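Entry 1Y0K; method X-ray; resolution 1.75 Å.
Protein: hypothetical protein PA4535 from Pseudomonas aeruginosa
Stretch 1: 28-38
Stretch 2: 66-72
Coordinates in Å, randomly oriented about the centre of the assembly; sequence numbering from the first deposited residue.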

# COMPACT_ATOMS: atom_id res chain seq x y z
N ASP A 28 -5.06 -13.36 6.58
CA ASP A 28 -6.16 -12.46 6.91
C ASP A 28 -5.69 -10.99 6.90
O ASP A 28 -6.39 -10.12 6.38
N ARG A 29 -4.52 -10.74 7.47
CA ARG A 29 -3.89 -9.42 7.48
C ARG A 29 -3.69 -8.90 6.05
O ARG A 29 -3.99 -7.75 5.75
N GLU A 30 -3.15 -9.76 5.19
CA GLU A 30 -2.88 -9.41 3.80
C GLU A 30 -4.16 -9.16 3.02
O GLU A 30 -4.26 -8.19 2.26
N ARG A 31 -5.16 -10.02 3.23
CA ARG A 31 -6.47 -9.84 2.60
C ARG A 31 -7.13 -8.54 3.09
O ARG A 31 -7.72 -7.79 2.31
N TRP A 32 -6.99 -8.26 4.39
CA TRP A 32 -7.54 -7.05 4.97
C TRP A 32 -6.96 -5.82 4.27
O TRP A 32 -7.69 -4.91 3.92
N VAL A 33 -5.64 -5.81 4.03
CA VAL A 33 -5.01 -4.69 3.31
C VAL A 33 -5.63 -4.52 1.92
O VAL A 33 -5.96 -3.41 1.50
N CYS A 34 -5.76 -5.63 1.20
CA CYS A 34 -6.38 -5.61 -0.12
C CYS A 34 -7.80 -5.04 -0.05
O CYS A 34 -8.18 -4.22 -0.87
N GLN A 35 -8.59 -5.49 0.92
CA GLN A 35 -9.96 -4.95 1.05
C GLN A 35 -9.97 -3.45 1.29
O GLN A 35 -10.75 -2.74 0.67
N ARG A 36 -9.11 -2.97 2.19
CA ARG A 36 -9.03 -1.53 2.49
C ARG A 36 -8.66 -0.73 1.23
O ARG A 36 -9.21 0.35 0.98
N PHE A 37 -7.74 -1.27 0.45
CA PHE A 37 -7.30 -0.64 -0.80
C PHE A 37 -8.44 -0.58 -1.82
O PHE A 37 -8.70 0.47 -2.42
N LEU A 38 -9.14 -1.70 -2.01
CA LEU A 38 -10.26 -1.74 -2.96
C LEU A 38 -11.37 -0.78 -2.52
O LEU A 38 -11.98 -0.11 -3.36
N GLY A 66 -2.43 -9.79 -8.82
CA GLY A 66 -1.63 -10.67 -7.98
C GLY A 66 -1.00 -9.78 -6.93
O GLY A 66 0.12 -9.30 -7.08
N PHE A 67 -1.74 -9.55 -5.85
CA PHE A 67 -1.28 -8.59 -4.85
C PHE A 67 -0.20 -9.17 -3.97
O PHE A 67 -0.44 -10.15 -3.24
N GLU A 68 0.98 -8.55 -4.04
CA GLU A 68 2.11 -8.88 -3.19
C GLU A 68 2.14 -7.81 -2.10
O GLU A 68 2.49 -6.66 -2.34
N VAL A 69 1.72 -8.21 -0.90
CA VAL A 69 1.42 -7.25 0.16
C VAL A 69 2.59 -7.12 1.13
O VAL A 69 3.13 -8.12 1.62
N PHE A 70 3.00 -5.88 1.42
CA PHE A 70 4.03 -5.68 2.43
C PHE A 70 3.71 -4.48 3.32
O PHE A 70 2.89 -3.64 2.97
N PHE A 71 4.34 -4.45 4.49
CA PHE A 71 4.03 -3.45 5.52
C PHE A 71 5.20 -2.52 5.74
O PHE A 71 6.36 -2.97 5.87
N VAL A 72 4.90 -1.23 5.75
CA VAL A 72 5.87 -0.16 5.95
C VAL A 72 5.46 0.55 7.23
O VAL A 72 4.57 1.40 7.24

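The helix 28-38 lies across the strand 66-72 nearly at right angles: the N-to-C directions make an angle of 99°, and the axes approach to 8.8 Å. No direct hydrogen bond joins the two stretches, so the 433 Å² buried between them, summed over both sides, is mainly a matter of side-chain packing. The strand's alternation sets the pattern. Phe67, Val69 and Phe71 direct their CA-to-CB bonds toward the helix, whereas Glu68 and Phe70 direct theirs away.

Gly66 opens the walk without a side chain and makes no contact with the helix. Phe67 follows, with chi1 at -76° (m) and chi2 at -55°, and loses 78 Å² to the helix, the largest share of any residue here. Its ring meets two residues one helical turn apart. Cys34, whose chi1 is also m (-66°), brings SG to 3.6 Å from Phe67 CD2; the sulfur sits 4.4 Å from the centroid of the Phe67 ring and 47° off its normal, an oblique sulfur-aromatic contact. Phe37 (chi1 t, 177°) supplies the second contact, with Phe37 CE2 3.9 Å from Phe67 CE1. The two ring planes are almost perpendicular, at 89°, with centroids 5.8 Å apart, but the approach is oblique.

The CA-to-CB bond of Glu68 points away; although the end of the side chain comes nearer, it stays at least 7.5 Å from the helix. Its OE2 is hydrogen-bonded elsewhere in the structure.

Val69 occupies the middle of the contact, covered over 70 Å², and its CA lies 6.0 Å from that of Glu30. With chi1 t (174°), its two methyls reach different helix residues: Val69 CG2 is 3.8 Å from Cys34 SG, and Val69 CG1 is 4.0 Å from Val33 CB. Glu30 adds the aliphatic part of its side chain, with Glu30 CG 4.0 Å from Val69 CB. The m, t conformation of Glu30 (chi1 -72°, chi2 151°) carries the carboxylate beyond this apolar contact, where a water links it to the strand backbone. The water oxygen is 2.7 Å from Glu30 OE2 and 2.8 Å from Val69 O, and the geometry is consistent with donation to each. As other acceptors also lie within reach, its protons need not serve this pair alone.

Phe70 has chi1 p (67°) and its CA-to-CB bond points away; its side chain stays at least 7.8 Å from the helix.

Phe71, with chi1 m (-62°) and chi2 83°, closes the packing near the N-terminal end of the helical stretch and has 73 Å² covered. Val33 (chi1 t, 171°) places CG2 3.6 Å from Phe71 CE2, so this valine touches both Val69 and Phe71. Arg29 makes its closest approach through its aliphatic chain, with Arg29 CG 3.5 Å from Phe71 CZ; the guanidinium also lies near this ring, obliquely. Its chi1 and chi2 are both t (-162° and 157°), and Arg29 NH1 finds a hydrogen-bonding partner elsewhere in the structure.

Val72 ends the walk out of reach, its side chain 9.9 Å from the helix at its nearest approach.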

# COMPACT_ATOMS: atom_id res chain seq x y z
CB ASP A 28 -6.76 -12.82 8.26
CG ASP A 28 -7.91 -11.91 8.65
OD1 ASP A 28 -9.00 -12.04 8.05
OD2 ASP A 28 -7.72 -11.08 9.57
CB ARG A 29 -2.53 -9.53 8.17
CG ARG A 29 -1.91 -8.24 8.64
CD ARG A 29 -0.90 -8.53 9.76
NE ARG A 29 0.02 -9.60 9.40
CZ ARG A 29 0.68 -10.36 10.27
NH1 ARG A 29 0.52 -10.19 11.58
NH2 ARG A 29 1.50 -11.29 9.81
CB GLU A 30 -2.00 -10.48 3.14
CG GLU A 30 -0.56 -10.43 3.66
CD GLU A 30 0.16 -11.76 3.62
OE1 GLU A 30 -0.41 -12.76 3.13
OE2 GLU A 30 1.31 -11.81 4.11
CB ARG A 31 -7.38 -11.03 2.89
CG ARG A 31 -8.59 -11.09 1.96
CD ARG A 31 -9.77 -11.78 2.61
NE ARG A 31 -10.20 -11.01 3.76
CZ ARG A 31 -10.01 -11.38 5.02
NH1 ARG A 31 -10.41 -10.58 6.00
NH2 ARG A 31 -9.44 -12.54 5.30
CB TRP A 32 -7.26 -7.03 6.49
CG TRP A 32 -7.66 -5.76 7.24
CD1 TRP A 32 -8.82 -5.54 7.91
CD2 TRP A 32 -6.85 -4.60 7.43
NE1 TRP A 32 -8.80 -4.29 8.49
CE2 TRP A 32 -7.60 -3.69 8.21
CE3 TRP A 32 -5.56 -4.22 7.01
CZ2 TRP A 32 -7.11 -2.43 8.58
CZ3 TRP A 32 -5.06 -2.96 7.38
CH2 TRP A 32 -5.84 -2.08 8.16
CB VAL A 33 -3.48 -4.88 3.20
CG1 VAL A 33 -2.88 -3.83 2.26
CG2 VAL A 33 -2.83 -4.77 4.58
CB CYS A 34 -6.38 -7.01 -0.75
SG CYS A 34 -4.70 -7.61 -1.10
CB GLN A 35 -10.72 -5.66 2.16
CG GLN A 35 -11.20 -7.05 1.78
CD GLN A 35 -12.11 -7.63 2.85
OE1 GLN A 35 -13.11 -7.01 3.23
NE2 GLN A 35 -11.78 -8.79 3.33
CB ARG A 36 -8.01 -1.24 3.61
CG ARG A 36 -8.32 -1.89 5.00
CD ARG A 36 -9.71 -1.49 5.61
NE ARG A 36 -10.89 -2.13 5.01
CZ ARG A 36 -11.22 -3.42 5.12
NH1 ARG A 36 -12.34 -3.87 4.54
NH2 ARG A 36 -10.46 -4.28 5.78
CB PHE A 37 -6.10 -1.42 -1.35
CG PHE A 37 -5.58 -0.94 -2.67
CD1 PHE A 37 -5.08 0.35 -2.82
CD2 PHE A 37 -5.51 -1.82 -3.75
CE1 PHE A 37 -4.57 0.78 -4.04
CE2 PHE A 37 -5.00 -1.40 -4.98
CZ PHE A 37 -4.52 -0.09 -5.12
CB LEU A 38 -10.78 -3.18 -3.12
CG LEU A 38 -9.80 -4.17 -3.76
CD1 LEU A 38 -10.38 -5.58 -3.69
CD2 LEU A 38 -9.43 -3.79 -5.19
CB PHE A 67 -2.44 -8.10 -3.98
CG PHE A 67 -3.35 -7.10 -4.65
CD1 PHE A 67 -2.84 -5.92 -5.20
CD2 PHE A 67 -4.71 -7.31 -4.68
CE1 PHE A 67 -3.68 -4.98 -5.80
CE2 PHE A 67 -5.57 -6.38 -5.26
CZ PHE A 67 -5.05 -5.22 -5.83
CB GLU A 68 3.39 -8.87 -4.04
CG GLU A 68 4.71 -8.95 -3.29
CD GLU A 68 5.03 -10.32 -2.78
OE1 GLU A 68 4.16 -11.23 -2.85
OE2 GLU A 68 6.19 -10.49 -2.30
CB VAL A 69 0.14 -7.66 0.91
CG1 VAL A 69 -0.12 -6.75 2.12
CG2 VAL A 69 -1.05 -7.65 -0.07
CB PHE A 70 5.43 -5.58 1.80
CG PHE A 70 5.65 -4.36 0.95
CD1 PHE A 70 6.44 -3.31 1.42
CD2 PHE A 70 5.12 -4.29 -0.35
CE1 PHE A 70 6.69 -2.18 0.62
CE2 PHE A 70 5.35 -3.15 -1.16
CZ PHE A 70 6.13 -2.10 -0.67
CB PHE A 71 3.60 -4.14 6.82
CG PHE A 71 2.36 -4.96 6.66
CD1 PHE A 71 2.42 -6.26 6.16
CD2 PHE A 71 1.11 -4.43 6.99
CE1 PHE A 71 1.26 -7.02 5.98
CE2 PHE A 71 -0.05 -5.18 6.83
CZ PHE A 71 0.03 -6.48 6.32
CB VAL A 72 5.90 0.82 4.75
CG1 VAL A 72 6.95 1.93 4.97
CG2 VAL A 72 6.19 0.07 3.45
O HOH W 1 3.32 -10.08 3.58